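Local structure of phosphoribosylaminoimidazole-succinocarboxamide synthase (Thermotoga maritima, 1KUT) at residues V10-G14 and D15-L19; L221-C224 and R225-S229. The protein catalyses the ATP-dependent joining of L-aspartate to 5-amino-1-(5-phosphoribosyl)imidazole-4-carboxylate, giving SAICAR, a step of de novo purine biosynthesis. One frame throughout, in Å; residues are numbered along the deposited sequence.

From the N terminus the chain first meets contact 1, where strands 8-13 and 16-21 turn back on each other at Gly14 and Asp15 and close a short beta hairpin. These are neighbouring strands of the five-stranded antiparallel sheet, between strand 3-4 and strand 71-74. Contact 2 comes at the far end of the chain, inside helix 214-229. It closes no long loop, being successive turns of one helix, and that helix packs against helices 39-55 and 138-160. The two contacts follow in series, neither nesting nor crossing, with centres about 27 Å apart and nearest atoms about 14 Å apart, so they do not touch.

Contact 1. Residues V10-G14 and D15-L19; sequences VKVTG and DYALL
Thr13 and Leu18 meet slantwise on one face of a tight beta hairpin, methyl CG2 of Thr13 lying 3.7 Å from CG of Leu18. The threonine has OG1 anti to its backbone N (chi1 175°), which puts CG2, not the hydroxyl, over the opposing strand, where it also sits 3.4 Å from Tyr16 O. Lys11 starts from this same face, but its aliphatic chain then departs from the opposing strand. Tyr16 carries its ring away from strand 10-13, to a cation-pi contact with Lys73.

The other face carries Val10, Val12, Ala17 and Leu19. Here Ala17 CB is the small central group: Val12 CG1, directly across the pair, approaches it to 4.2 Å, and Val10 CG2 lies diagonally, more loosely, at 4.5 Å. Val10 CB also meets Leu19 CD1 at 4.2 Å. Ala17 and Leu19 bond through their backbones to Val74 and Leu72 of strand 71-74, so the hairpin continues directly into the sheet.

Between the faces, Lys11 and Leu18 form an antiparallel hydrogen-bonded pair. Lys11 N gives Leu18 O a 2.8 Å bond in the carbonyl plane, and Leu18 N returns one of 2.7 Å to Lys11 O. Nearer the turn, Thr13 N reaches Tyr16 O only weakly. Gly14 bends the chain with positive phi (73°), a conformation that favours glycine. Firm polar bonding is therefore concentrated in the backbone at Lys11 and Leu18, while the side chains join the strands through apolar contacts.

Contact 2. Residues L221-C224 and R225-S229; sequences LELC and RSLNS
Arg225 lays its side chain obliquely across Leu221, one turn earlier in the same helix. Its N-H points almost straight at Leu221 O, 2.8 Å away, and the chain then runs extended from CG to NE. Leu221 CD2 lies over one face of the guanidinium, 3.6 Å above the plane and offset toward the rim, while Leu221 CG is 3.8 Å from Arg225 NE. That NE forms a salt bridge with Glu45 of helix 39-55, whose Glu45 and Thr46 side chains also touch Leu221. An alanine in place of Leu221 removes both methyls, and the guanidinium would probably lose the support under that face and be freer to swing away from Glu45.

Ser226 follows, its N bonded to Glu222 O at 2.9 Å. This i to i+4 pattern is that of an alpha helix, the C-terminal helix 214-229, whose Cys224 packs on Ile49 and Leu50 of helix 39-55 and on Phe159 of helix 138-160. Leu227 N continues the pattern with a nearly straight bond to Leu223 O (177°). Leu227 CG is anti to its own carbonyl carbon (chi1 -55°), which carries CD1 back toward Leu223 CD2; the modelled 3.2 Å is shorter than two methyls normally allow, so its exact value is doubtful. Phe158 and Phe159 border this leucine pair. Asn228 N bonds to Cys224 O at 2.9 Å, more bent at 136°, and Ser229 OG makes a weak bond to Arg225 O.

Contact 1. Residues V10-G14 and D15-L19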
ATOM      1  N   VAL B  10      28.755   3.317  -2.067  1.00 35.31           N
ATOM      2  CA  VAL B  10      29.193   1.958  -1.814  1.00 36.13           C
ATOM      3  C   VAL B  10      30.250   1.570  -2.843  1.00 36.83           C
ATOM      4  O   VAL B  10      30.123   1.854  -4.035  1.00 36.88           O
ATOM      5  CB  VAL B  10      28.016   0.957  -1.876  1.00 36.12           C
ATOM      6  CG1 VAL B  10      27.555   0.781  -3.305  1.00 36.45           C
ATOM      7  CG2 VAL B  10      28.436  -0.371  -1.290  1.00 35.93           C
ATOM      8  N   LYS B  11      31.309   0.932  -2.372  1.00 37.73           N
ATOM      9  CA  LYS B  11      32.377   0.500  -3.250  1.00 38.63           C
ATOM     10  C   LYS B  11      32.752  -0.937  -2.938  1.00 39.24           C
ATOM     11  O   LYS B  11      33.239  -1.250  -1.848  1.00 39.23           O
ATOM     12  CB  LYS B  11      33.590   1.415  -3.096  1.00 38.84           C
ATOM     13  CG  LYS B  11      33.442   2.739  -3.827  1.00 39.49           C
ATOM     14  CD  LYS B  11      34.467   3.757  -3.340  1.00 39.94           C
ATOM     15  CE  LYS B  11      34.649   4.880  -4.354  1.00 40.31           C
ATOM     16  NZ  LYS B  11      35.354   4.409  -5.594  1.00 40.51           N
ATOM     17  N   VAL B  12      32.501  -1.807  -3.908  1.00 39.90           N
ATOM     18  CA  VAL B  12      32.799  -3.220  -3.778  1.00 40.61           C
ATOM     19  C   VAL B  12      34.293  -3.449  -3.926  1.00 41.40           C
ATOM     20  O   VAL B  12      34.865  -3.270  -5.005  1.00 41.54           O
ATOM     21  CB  VAL B  12      32.036  -4.021  -4.826  1.00 40.67           C
ATOM     22  CG1 VAL B  12      30.688  -4.452  -4.258  1.00 40.61           C
ATOM     23  CG2 VAL B  12      31.815  -3.152  -6.069  1.00 40.88           C
ATOM     24  N   THR B  13      34.917  -3.839  -2.821  1.00 42.01           N
ATOM     25  CA  THR B  13      36.348  -4.076  -2.781  1.00 42.72           C
ATOM     26  C   THR B  13      36.660  -5.545  -2.484  1.00 42.98           C
ATOM     27  O   THR B  13      36.786  -5.960  -1.319  1.00 43.14           O
ATOM     28  CB  THR B  13      37.010  -3.162  -1.720  1.00 43.10           C
ATOM     29  OG1 THR B  13      38.396  -3.491  -1.601  1.00 43.48           O
ATOM     30  CG2 THR B  13      36.330  -3.325  -0.365  1.00 43.54           C
ATOM     31  N   GLY B  14      36.767  -6.327  -3.558  1.00 42.78           N
ATOM     32  CA  GLY B  14      37.063  -7.740  -3.438  1.00 42.28           C
ATOM     33  C   GLY B  14      35.904  -8.570  -2.921  1.00 41.87           C
ATOM     34  O   GLY B  14      34.857  -8.701  -3.566  1.00 41.80           O
ATOM     35  N   ASP B  15      36.108  -9.153  -1.748  1.00 41.35           N
ATOM     36  CA  ASP B  15      35.092  -9.980  -1.124  1.00 40.89           C
ATOM     37  C   ASP B  15      34.114  -9.066  -0.407  1.00 40.25           C
ATOM     38  O   ASP B  15      32.913  -9.096  -0.679  1.00 40.39           O
ATOM     39  CB  ASP B  15      35.750 -10.973  -0.156  1.00 41.20           C
ATOM     40  CG  ASP B  15      36.624 -12.002  -0.884  1.00 41.74           C
ATOM     41  OD1 ASP B  15      36.137 -12.610  -1.868  1.00 41.85           O
ATOM     42  OD2 ASP B  15      37.792 -12.209  -0.481  1.00 42.01           O
ATOM     43  N   TYR B  16      34.637  -8.234   0.487  1.00 39.20           N
ATOM     44  CA  TYR B  16      33.802  -7.294   1.224  1.00 38.00           C
ATOM     45  C   TYR B  16      33.551  -6.031   0.418  1.00 36.72           C
ATOM     46  O   TYR B  16      34.101  -5.840  -0.675  1.00 36.62           O
ATOM     47  CB  TYR B  16      34.463  -6.923   2.549  1.00 38.25           C
ATOM     48  CG  TYR B  16      34.621  -8.096   3.479  1.00 38.61           C
ATOM     49  CD1 TYR B  16      33.537  -8.587   4.205  1.00 38.51           C
ATOM     50  CD2 TYR B  16      35.860  -8.731   3.624  1.00 39.02           C
ATOM     51  CE1 TYR B  16      33.683  -9.685   5.056  1.00 38.81           C
ATOM     52  CE2 TYR B  16      36.017  -9.831   4.473  1.00 38.94           C
ATOM     53  CZ  TYR B  16      34.926 -10.304   5.182  1.00 39.10           C
ATOM     54  OH  TYR B  16      35.076 -11.406   5.998  1.00 39.36           O
ATOM     55  N   ALA B  17      32.706  -5.170   0.964  1.00 35.24           N
ATOM     56  CA  ALA B  17      32.379  -3.922   0.298  1.00 33.84           C
ATOM     57  C   ALA B  17      32.638  -2.801   1.276  1.00 32.80           C
ATOM     58  O   ALA B  17      32.768  -3.036   2.466  1.00 32.20           O
ATOM     59  CB  ALA B  17      30.910  -3.924  -0.133  1.00 33.52           C
ATOM     60  N   LEU B  18      32.729  -1.579   0.774  1.00 32.36           N
ATOM     61  CA  LEU B  18      32.947  -0.434   1.647  1.00 31.78           C
ATOM     62  C   LEU B  18      31.765   0.513   1.475  1.00 31.54           C
ATOM     63  O   LEU B  18      31.267   0.713   0.370  1.00 31.42           O
ATOM     64  CB  LEU B  18      34.259   0.292   1.301  1.00 31.53           C
ATOM     65  CG  LEU B  18      35.597  -0.357   1.674  1.00 31.12           C
ATOM     66  CD1 LEU B  18      36.727   0.577   1.259  1.00 30.95           C
ATOM     67  CD2 LEU B  18      35.663  -0.629   3.179  1.00 30.91           C
ATOM     68  N   LEU B  19      31.309   1.081   2.579  1.00 31.25           N
ATOM     69  CA  LEU B  19      30.189   1.997   2.535  1.00 31.28           C
ATOM     70  C   LEU B  19      30.638   3.305   3.171  1.00 31.44           C
ATOM     71  O   LEU B  19      30.841   3.389   4.396  1.00 31.53           O
ATOM     72  CB  LEU B  19      29.001   1.398   3.293  1.00 30.91           C
ATOM     73  CG  LEU B  19      27.696   2.196   3.370  1.00 30.94           C
ATOM     74  CD1 LEU B  19      27.181   2.504   1.971  1.00 30.62           C
ATOM     75  CD2 LEU B  19      26.662   1.375   4.145  1.00 30.81           C
TER

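Contact 2. Residues L221-C224 and R225-S229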
ATOM      1  N   LEU B 221      24.309  10.334  18.524  1.00 26.62           N
ATOM      2  CA  LEU B 221      25.578   9.630  18.659  1.00 27.42           C
ATOM      3  C   LEU B 221      26.020   9.511  20.117  1.00 27.84           C
ATOM      4  O   LEU B 221      26.235   8.396  20.608  1.00 27.67           O
ATOM      5  CB  LEU B 221      26.687  10.323  17.852  1.00 26.85           C
ATOM      6  CG  LEU B 221      28.060   9.629  17.908  1.00 26.52           C
ATOM      7  CD1 LEU B 221      27.925   8.166  17.500  1.00 25.86           C
ATOM      8  CD2 LEU B 221      29.055  10.344  16.985  1.00 25.90           C
ATOM      9  N   GLU B 222      26.147  10.648  20.808  1.00 28.48           N
ATOM     10  CA  GLU B 222      26.582  10.642  22.211  1.00 29.49           C
ATOM     11  C   GLU B 222      25.723   9.672  22.999  1.00 29.44           C
ATOM     12  O   GLU B 222      26.198   8.923  23.846  1.00 29.44           O
ATOM     13  CB  GLU B 222      26.453  12.033  22.824  1.00 30.51           C
ATOM     14  CG  GLU B 222      27.048  13.147  21.968  1.00 32.55           C
ATOM     15  CD  GLU B 222      26.889  14.536  22.604  1.00 33.62           C
ATOM     16  OE1 GLU B 222      25.741  14.914  22.967  1.00 33.66           O
ATOM     17  OE2 GLU B 222      27.919  15.245  22.733  1.00 33.86           O
ATOM     18  N   LEU B 223      24.436   9.703  22.709  1.00 30.02           N
ATOM     19  CA  LEU B 223      23.481   8.827  23.358  1.00 30.38           C
ATOM     20  C   LEU B 223      23.860   7.364  23.108  1.00 30.42           C
ATOM     21  O   LEU B 223      23.949   6.569  24.040  1.00 30.34           O
ATOM     22  CB  LEU B 223      22.095   9.139  22.809  1.00 30.95           C
ATOM     23  CG  LEU B 223      20.907   8.329  23.294  1.00 31.34           C
ATOM     24  CD1 LEU B 223      19.646   9.103  22.995  1.00 31.67           C
ATOM     25  CD2 LEU B 223      20.890   6.983  22.596  1.00 31.79           C
ATOM     26  N   CYS B 224      24.098   7.013  21.846  1.00 30.52           N
ATOM     27  CA  CYS B 224      24.468   5.647  21.510  1.00 30.54           C
ATOM     28  C   CYS B 224      25.797   5.251  22.141  1.00 30.66           C
ATOM     29  O   CYS B 224      25.956   4.121  22.607  1.00 30.53           O
ATOM     30  CB  CYS B 224      24.513   5.472  19.989  1.00 30.85           C
ATOM     31  SG  CYS B 224      22.854   5.522  19.222  1.00 31.13           S
ATOM     32  N   ARG B 225      26.755   6.172  22.159  1.00 30.97           N
ATOM     33  CA  ARG B 225      28.053   5.889  22.770  1.00 31.33           C
ATOM     34  C   ARG B 225      27.854   5.584  24.253  1.00 32.20           C
ATOM     35  O   ARG B 225      28.402   4.613  24.794  1.00 31.90           O
ATOM     36  CB  ARG B 225      28.986   7.093  22.625  1.00 30.54           C
ATOM     37  CG  ARG B 225      29.569   7.272  21.232  1.00 30.13           C
ATOM     38  CD  ARG B 225      30.435   8.522  21.154  1.00 29.32           C
ATOM     39  NE  ARG B 225      31.149   8.626  19.884  1.00 28.98           N
ATOM     40  CZ  ARG B 225      31.854   9.690  19.510  1.00 28.87           C
ATOM     41  NH1 ARG B 225      31.932  10.741  20.312  1.00 29.10           N
ATOM     42  NH2 ARG B 225      32.497   9.703  18.346  1.00 28.49           N
ATOM     43  N   SER B 226      27.049   6.416  24.903  1.00 33.35           N
ATOM     44  CA  SER B 226      26.772   6.266  26.332  1.00 34.91           C
ATOM     45  C   SER B 226      26.193   4.902  26.685  1.00 35.82           C
ATOM     46  O   SER B 226      26.735   4.178  27.533  1.00 35.88           O
ATOM     47  CB  SER B 226      25.806   7.358  26.789  1.00 35.08           C
ATOM     48  OG  SER B 226      25.765   7.416  28.195  1.00 35.38           O
ATOM     49  N   LEU B 227      25.091   4.553  26.028  1.00 36.87           N
ATOM     50  CA  LEU B 227      24.427   3.275  26.260  1.00 37.92           C
ATOM     51  C   LEU B 227      25.355   2.126  25.874  1.00 38.96           C
ATOM     52  O   LEU B 227      25.293   1.037  26.452  1.00 39.37           O
ATOM     53  CB  LEU B 227      23.148   3.208  25.431  1.00 37.65           C
ATOM     54  CG  LEU B 227      22.203   4.383  25.688  1.00 37.51           C
ATOM     55  CD1 LEU B 227      21.123   4.453  24.622  1.00 37.37           C
ATOM     56  CD2 LEU B 227      21.599   4.216  27.071  1.00 37.72           C
ATOM     57  N   ASN B 228      26.228   2.388  24.909  1.00 39.73           N
ATOM     58  CA  ASN B 228      27.162   1.389  24.419  1.00 40.79           C
ATOM     59  C   ASN B 228      28.247   1.024  25.435  1.00 41.78           C
ATOM     60  O   ASN B 228      28.718  -0.118  25.478  1.00 41.89           O
ATOM     61  CB  ASN B 228      27.807   1.906  23.133  1.00 40.72           C
ATOM     62  CG  ASN B 228      28.506   0.819  22.355  1.00 40.90           C
ATOM     63  OD1 ASN B 228      27.954  -0.262  22.157  1.00 40.87           O
ATOM     64  ND2 ASN B 228      29.725   1.105  21.890  1.00 40.71           N
ATOM     65  N   SER B 229      28.638   1.990  26.259  1.00 42.57           N
ATOM     66  CA  SER B 229      29.692   1.751  27.238  1.00 43.31           C
ATOM     67  C   SER B 229      29.236   1.079  28.526  1.00 43.79           C
ATOM     68  O   SER B 229      30.068   0.639  29.324  1.00 43.67           O
ATOM     69  CB  SER B 229      30.410   3.064  27.562  1.00 43.31           C
ATOM     70  OG  SER B 229      31.083   3.551  26.411  1.00 42.99           O
TER